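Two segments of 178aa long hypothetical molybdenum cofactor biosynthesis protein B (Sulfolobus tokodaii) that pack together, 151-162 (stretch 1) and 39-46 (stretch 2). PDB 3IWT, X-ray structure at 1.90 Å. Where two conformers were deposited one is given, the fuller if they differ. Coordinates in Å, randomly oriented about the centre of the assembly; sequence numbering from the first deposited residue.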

ATOM      1  N   PRO A 151       7.859  22.635  -6.219  1.00 43.50           N
ATOM      2  CA  PRO A 151       7.671  22.826  -7.669  1.00 44.11           C
ATOM      3  C   PRO A 151       8.796  23.575  -8.403  1.00 44.24           C
ATOM      4  O   PRO A 151       9.695  24.191  -7.774  1.00 43.81           O
ATOM      5  CB  PRO A 151       6.357  23.612  -7.766  1.00 44.30           C
ATOM      6  CG  PRO A 151       5.687  23.437  -6.395  1.00 44.56           C
ATOM      7  CD  PRO A 151       6.853  23.388  -5.438  1.00 43.90           C
ATOM      8  N   GLY A 152       8.763  23.491  -9.730  1.00 44.58           N
ATOM      9  CA  GLY A 152       9.730  24.210 -10.573  1.00 45.60           C
ATOM     10  C   GLY A 152       9.564  25.724 -10.584  1.00 46.22           C
ATOM     11  O   GLY A 152      10.542  26.450 -10.674  1.00 46.90           O
ATOM     12  N   SER A 153       8.317  26.178 -10.514  1.00 46.99           N
ATOM     13  CA  SER A 153       7.940  27.608 -10.513  1.00 47.15           C
ATOM     14  C   SER A 153       8.642  28.454  -9.428  1.00 47.36           C
ATOM     15  O   SER A 153       8.541  28.140  -8.248  1.00 46.95           O
ATOM     16  CB  SER A 153       6.427  27.690 -10.320  1.00 47.31           C
ATOM     17  OG  SER A 153       6.041  28.947  -9.870  1.00 48.69           O
ATOM     18  N   PRO A 154       9.326  29.549  -9.822  1.00 48.27           N
ATOM     19  CA  PRO A 154       9.933  30.489  -8.851  1.00 47.66           C
ATOM     20  C   PRO A 154       8.956  31.061  -7.813  1.00 47.09           C
ATOM     21  O   PRO A 154       9.315  31.203  -6.649  1.00 46.29           O
ATOM     22  CB  PRO A 154      10.461  31.619  -9.739  1.00 48.26           C
ATOM     23  CG  PRO A 154      10.663  30.985 -11.067  1.00 49.09           C
ATOM     24  CD  PRO A 154       9.588  29.977 -11.213  1.00 48.33           C
ATOM     25  N   ASP A 155       7.735  31.374  -8.232  1.00 46.61           N
ATOM     26  CA  ASP A 155       6.747  31.940  -7.321  1.00 46.54           C
ATOM     27  C   ASP A 155       6.338  30.880  -6.293  1.00 44.85           C
ATOM     28  O   ASP A 155       6.152  31.181  -5.119  1.00 42.35           O
ATOM     29  CB  ASP A 155       5.514  32.420  -8.088  1.00 46.81           C
ATOM     30  CG  ASP A 155       5.713  33.768  -8.793  1.00 48.25           C
ATOM     31  OD1 ASP A 155       6.710  34.485  -8.603  1.00 49.99           O
ATOM     32  OD2 ASP A 155       4.808  34.124  -9.548  1.00 51.92           O
ATOM     33  N   ALA A 156       6.217  29.622  -6.742  1.00 44.44           N
ATOM     34  CA  ALA A 156       5.866  28.511  -5.850  1.00 44.59           C
ATOM     35  C   ALA A 156       6.948  28.258  -4.797  1.00 43.89           C
ATOM     36  O   ALA A 156       6.668  28.012  -3.614  1.00 44.06           O
ATOM     37  CB  ALA A 156       5.599  27.206  -6.675  1.00 43.39           C
ATOM     38  N   VAL A 157       8.196  28.268  -5.240  1.00 44.09           N
ATOM     39  CA  VAL A 157       9.313  28.052  -4.362  1.00 44.22           C
ATOM     40  C   VAL A 157       9.399  29.156  -3.311  1.00 44.39           C
ATOM     41  O   VAL A 157       9.557  28.891  -2.116  1.00 43.72           O
ATOM     42  CB  VAL A 157      10.610  27.921  -5.197  1.00 45.45           C
ATOM     43  CG1 VAL A 157      11.791  28.057  -4.354  1.00 48.66           C
ATOM     44  CG2 VAL A 157      10.639  26.572  -5.973  1.00 40.87           C
ATOM     45  N   LYS A 158       9.245  30.394  -3.759  1.00 44.72           N
ATOM     46  CA  LYS A 158       9.240  31.547  -2.862  1.00 45.08           C
ATOM     47  C   LYS A 158       8.129  31.384  -1.813  1.00 44.60           C
ATOM     48  O   LYS A 158       8.359  31.592  -0.623  1.00 44.83           O
ATOM     49  CB  LYS A 158       9.072  32.821  -3.675  1.00 45.40           C
ATOM     50  CG  LYS A 158       9.242  34.104  -2.915  1.00 46.52           C
ATOM     51  CD  LYS A 158       8.916  35.317  -3.757  1.00 48.61           C
ATOM     52  CE  LYS A 158       9.973  35.627  -4.792  1.00 53.44           C
ATOM     53  NZ  LYS A 158       9.874  37.081  -5.217  1.00 53.83           N
ATOM     54  N   LEU A 159       6.935  31.000  -2.258  1.00 43.53           N
ATOM     55  CA  LEU A 159       5.801  30.798  -1.366  1.00 43.20           C
ATOM     56  C   LEU A 159       6.067  29.730  -0.319  1.00 43.32           C
ATOM     57  O   LEU A 159       5.752  29.928   0.844  1.00 43.49           O
ATOM     58  CB  LEU A 159       4.568  30.382  -2.179  1.00 42.97           C
ATOM     59  CG  LEU A 159       3.218  30.288  -1.438  1.00 43.43           C
ATOM     60  CD1 LEU A 159       2.781  31.670  -0.929  1.00 44.74           C
ATOM     61  CD2 LEU A 159       2.159  29.678  -2.344  1.00 43.89           C
ATOM     62  N   ALA A 160       6.604  28.578  -0.745  1.00 42.41           N
ATOM     63  CA  ALA A 160       6.906  27.474   0.149  1.00 43.13           C
ATOM     64  C   ALA A 160       7.919  27.916   1.190  1.00 43.27           C
ATOM     65  O   ALA A 160       7.729  27.677   2.376  1.00 42.85           O
ATOM     66  CB  ALA A 160       7.441  26.261  -0.650  1.00 42.06           C
ATOM     67  N   LEU A 161       8.985  28.584   0.750  1.00 43.91           N
ATOM     68  CA  LEU A 161      10.006  29.052   1.690  1.00 45.27           C
ATOM     69  C   LEU A 161       9.505  30.042   2.743  1.00 44.99           C
ATOM     70  O   LEU A 161       9.748  29.867   3.941  1.00 44.38           O
ATOM     71  CB  LEU A 161      11.175  29.667   0.935  1.00 45.69           C
ATOM     72  CG  LEU A 161      12.170  28.681   0.328  1.00 48.40           C
ATOM     73  CD1 LEU A 161      12.927  29.415  -0.789  1.00 51.37           C
ATOM     74  CD2 LEU A 161      13.115  28.153   1.421  1.00 51.52           C
ATOM     75  N   LYS A 162       8.851  31.105   2.291  1.00 46.00           N
ATOM     76  CA  LYS A 162       8.399  32.151   3.184  1.00 45.90           C
ATOM     77  C   LYS A 162       7.279  31.726   4.127  1.00 46.05           C
ATOM     78  O   LYS A 162       7.306  32.062   5.313  1.00 45.58           O
ATOM     79  CB  LYS A 162       7.935  33.369   2.378  1.00 46.96           C
ATOM     80  CG  LYS A 162       9.032  34.028   1.576  1.00 46.60           C
ATOM     81  CD  LYS A 162       8.486  35.300   0.965  1.00 47.95           C
ATOM     82  CE  LYS A 162       9.489  36.065   0.176  1.00 48.76           C
ATOM     83  NZ  LYS A 162       8.823  37.378  -0.292  1.00 51.65           N
TER
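Stretch 2 39-46: DESGDIIK

Stretch 2 is helical from Glu40 to Lys46, and Asp39 precedes the helix as its N-cap. The helix lies alongside helix 154-162 of stretch 1. Both run in the same N-to-C direction, with a crossing angle of -20° and a closest axis approach of 8.9 Å. The register is set near the two N-termini, where Ser41 CA is 4.6 Å from Pro154 CA. Further along, Ile44 CA is 6.8 Å from Lys158 CA.

Each helix start is capped by a side chain. Asp39 OD1 accepts from Gly42 N at 2.9 Å, and Ser153 OG accepts from Ala156 N at 3.2 Å. Within stretch 2, the backbone bonds run from i+4 to i, beginning with Asp43 N to Asp39 O at 3.0 Å and ending with Lys46 N to Gly42 O at 3.0 Å.

One hydrogen bond joins the stretches. Ser41 OG, with chi1 in m, donates to Gly152 O at 2.6 Å, which ties the first turn of helix 40-46 to the loop before helix 154-162. Ser41 OG is also 3.2 Å from Pro154 N, but the proline nitrogen has no hydrogen to share, so this is only a close approach.

The remaining contact is largely apolar. Ile44 points toward stretch 1, and its CD1 lies 3.7 Å from Pro154 CB. Ile44 CG2 is 4.4 Å from Val157 CG1 and 4.2 Å from Lys158 CB, so the lysine contributes the aliphatic base of its side chain. Ile45 leaves its backbone sideways, yet its CG1 is 3.1 Å from Val157 CG1, a very tight carbon contact. Leu161 CD1 reaches Ile45 CG1 at 3.8 Å and Ile45 CA at 3.6 Å. Glu40 stays at the margin, with CB 4.2 Å from Pro154 CG. Together the two stretches bury 395 Å², both sides summed.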

ATOM      1  N   ASP A  39      19.122  29.555 -13.287  1.00 48.70           N
ATOM      2  CA  ASP A  39      18.320  28.736 -12.408  1.00 48.16           C
ATOM      3  C   ASP A  39      17.638  29.652 -11.420  1.00 47.05           C
ATOM      4  O   ASP A  39      18.093  29.803 -10.292  1.00 47.39           O
ATOM      5  CB  ASP A  39      19.214  27.713 -11.690  1.00 47.57           C
ATOM      6  CG  ASP A  39      18.458  26.884 -10.677  1.00 47.48           C
ATOM      7  OD1 ASP A  39      17.214  26.921 -10.681  1.00 45.82           O
ATOM      8  OD2 ASP A  39      19.122  26.195  -9.883  1.00 48.03           O
ATOM      9  N   GLU A  40      16.543  30.264 -11.854  1.00 46.85           N
ATOM     10  CA  GLU A  40      15.849  31.274 -11.072  0.50 46.37           C
ATOM     11  C   GLU A  40      15.373  30.693  -9.730  1.00 45.86           C
ATOM     12  O   GLU A  40      15.553  31.287  -8.675  1.00 44.71           O
ATOM     13  CB  GLU A  40      14.653  31.815 -11.871  0.50 46.23           C
ATOM     14  CG  GLU A  40      15.017  32.493 -13.223  0.50 46.23           C
ATOM     15  CD  GLU A  40      15.041  31.534 -14.430  0.50 45.45           C
ATOM     16  OE1 GLU A  40      15.110  30.306 -14.248  0.50 38.32           O
ATOM     17  OE2 GLU A  40      14.996  32.029 -15.580  0.50 45.90           O
ATOM     18  N   SER A  41      14.751  29.520  -9.791  1.00 45.38           N
ATOM     19  CA  SER A  41      14.212  28.896  -8.585  1.00 45.83           C
ATOM     20  C   SER A  41      15.291  28.490  -7.586  1.00 45.15           C
ATOM     21  O   SER A  41      15.137  28.717  -6.394  1.00 45.17           O
ATOM     22  CB  SER A  41      13.389  27.670  -8.942  1.00 45.24           C
ATOM     23  OG  SER A  41      12.196  28.096  -9.574  1.00 45.56           O
ATOM     24  N   GLY A  42      16.360  27.869  -8.064  1.00 45.48           N
ATOM     25  CA  GLY A  42      17.476  27.494  -7.174  1.00 45.50           C
ATOM     26  C   GLY A  42      18.088  28.729  -6.536  1.00 45.47           C
ATOM     27  O   GLY A  42      18.429  28.727  -5.348  1.00 46.30           O
ATOM     28  N   ASP A  43      18.243  29.777  -7.342  1.00 45.00           N
ATOM     29  CA  ASP A  43      18.797  31.064  -6.887  1.00 45.19           C
ATOM     30  C   ASP A  43      17.952  31.700  -5.794  1.00 44.43           C
ATOM     31  O   ASP A  43      18.486  32.178  -4.806  1.00 43.88           O
ATOM     32  CB  ASP A  43      18.935  32.038  -8.065  1.00 45.11           C
ATOM     33  CG  ASP A  43      20.101  31.682  -8.987  1.00 46.72           C
ATOM     34  OD1 ASP A  43      20.826  30.706  -8.712  1.00 45.31           O
ATOM     35  OD2 ASP A  43      20.277  32.368 -10.008  1.00 46.18           O
ATOM     36  N   ILE A  44      16.638  31.676  -5.965  1.00 44.70           N
ATOM     37  CA  ILE A  44      15.703  32.184  -4.951  1.00 45.43           C
ATOM     38  C   ILE A  44      15.833  31.427  -3.624  1.00 44.95           C
ATOM     39  O   ILE A  44      15.850  32.039  -2.562  1.00 44.18           O
ATOM     40  CB  ILE A  44      14.213  32.130  -5.461  1.00 45.77           C
ATOM     41  CG1 ILE A  44      13.932  33.278  -6.421  1.00 47.47           C
ATOM     42  CG2 ILE A  44      13.206  32.208  -4.300  1.00 46.65           C
ATOM     43  CD1 ILE A  44      12.614  33.134  -7.196  1.00 47.40           C
ATOM     44  N   ILE A  45      15.933  30.098  -3.696  1.00 44.99           N
ATOM     45  CA  ILE A  45      16.059  29.263  -2.509  1.00 45.29           C
ATOM     46  C   ILE A  45      17.348  29.618  -1.764  1.00 45.56           C
ATOM     47  O   ILE A  45      17.319  29.871  -0.567  1.00 45.89           O
ATOM     48  CB  ILE A  45      16.039  27.764  -2.873  1.00 45.13           C
ATOM     49  CG1 ILE A  45      14.656  27.373  -3.426  1.00 45.65           C
ATOM     50  CG2 ILE A  45      16.433  26.889  -1.665  1.00 45.70           C
ATOM     51  CD1 ILE A  45      14.596  25.943  -4.012  1.00 45.44           C
ATOM     52  N   LYS A  46      18.459  29.692  -2.484  1.00 45.30           N
ATOM     53  CA  LYS A  46      19.746  30.040  -1.876  1.00 46.11           C
ATOM     54  C   LYS A  46      19.726  31.411  -1.205  1.00 46.32           C
ATOM     55  O   LYS A  46      20.117  31.542  -0.039  1.00 45.62           O
ATOM     56  CB  LYS A  46      20.847  29.991  -2.930  1.00 46.06           C
ATOM     57  CG  LYS A  46      21.140  28.599  -3.465  1.00 46.46           C
ATOM     58  CD  LYS A  46      21.931  28.677  -4.758  1.00 46.77           C
ATOM     59  CE  LYS A  46      22.292  27.283  -5.249  1.00 47.69           C
ATOM     60  NZ  LYS A  46      23.117  27.330  -6.490  1.00 46.71           N
TER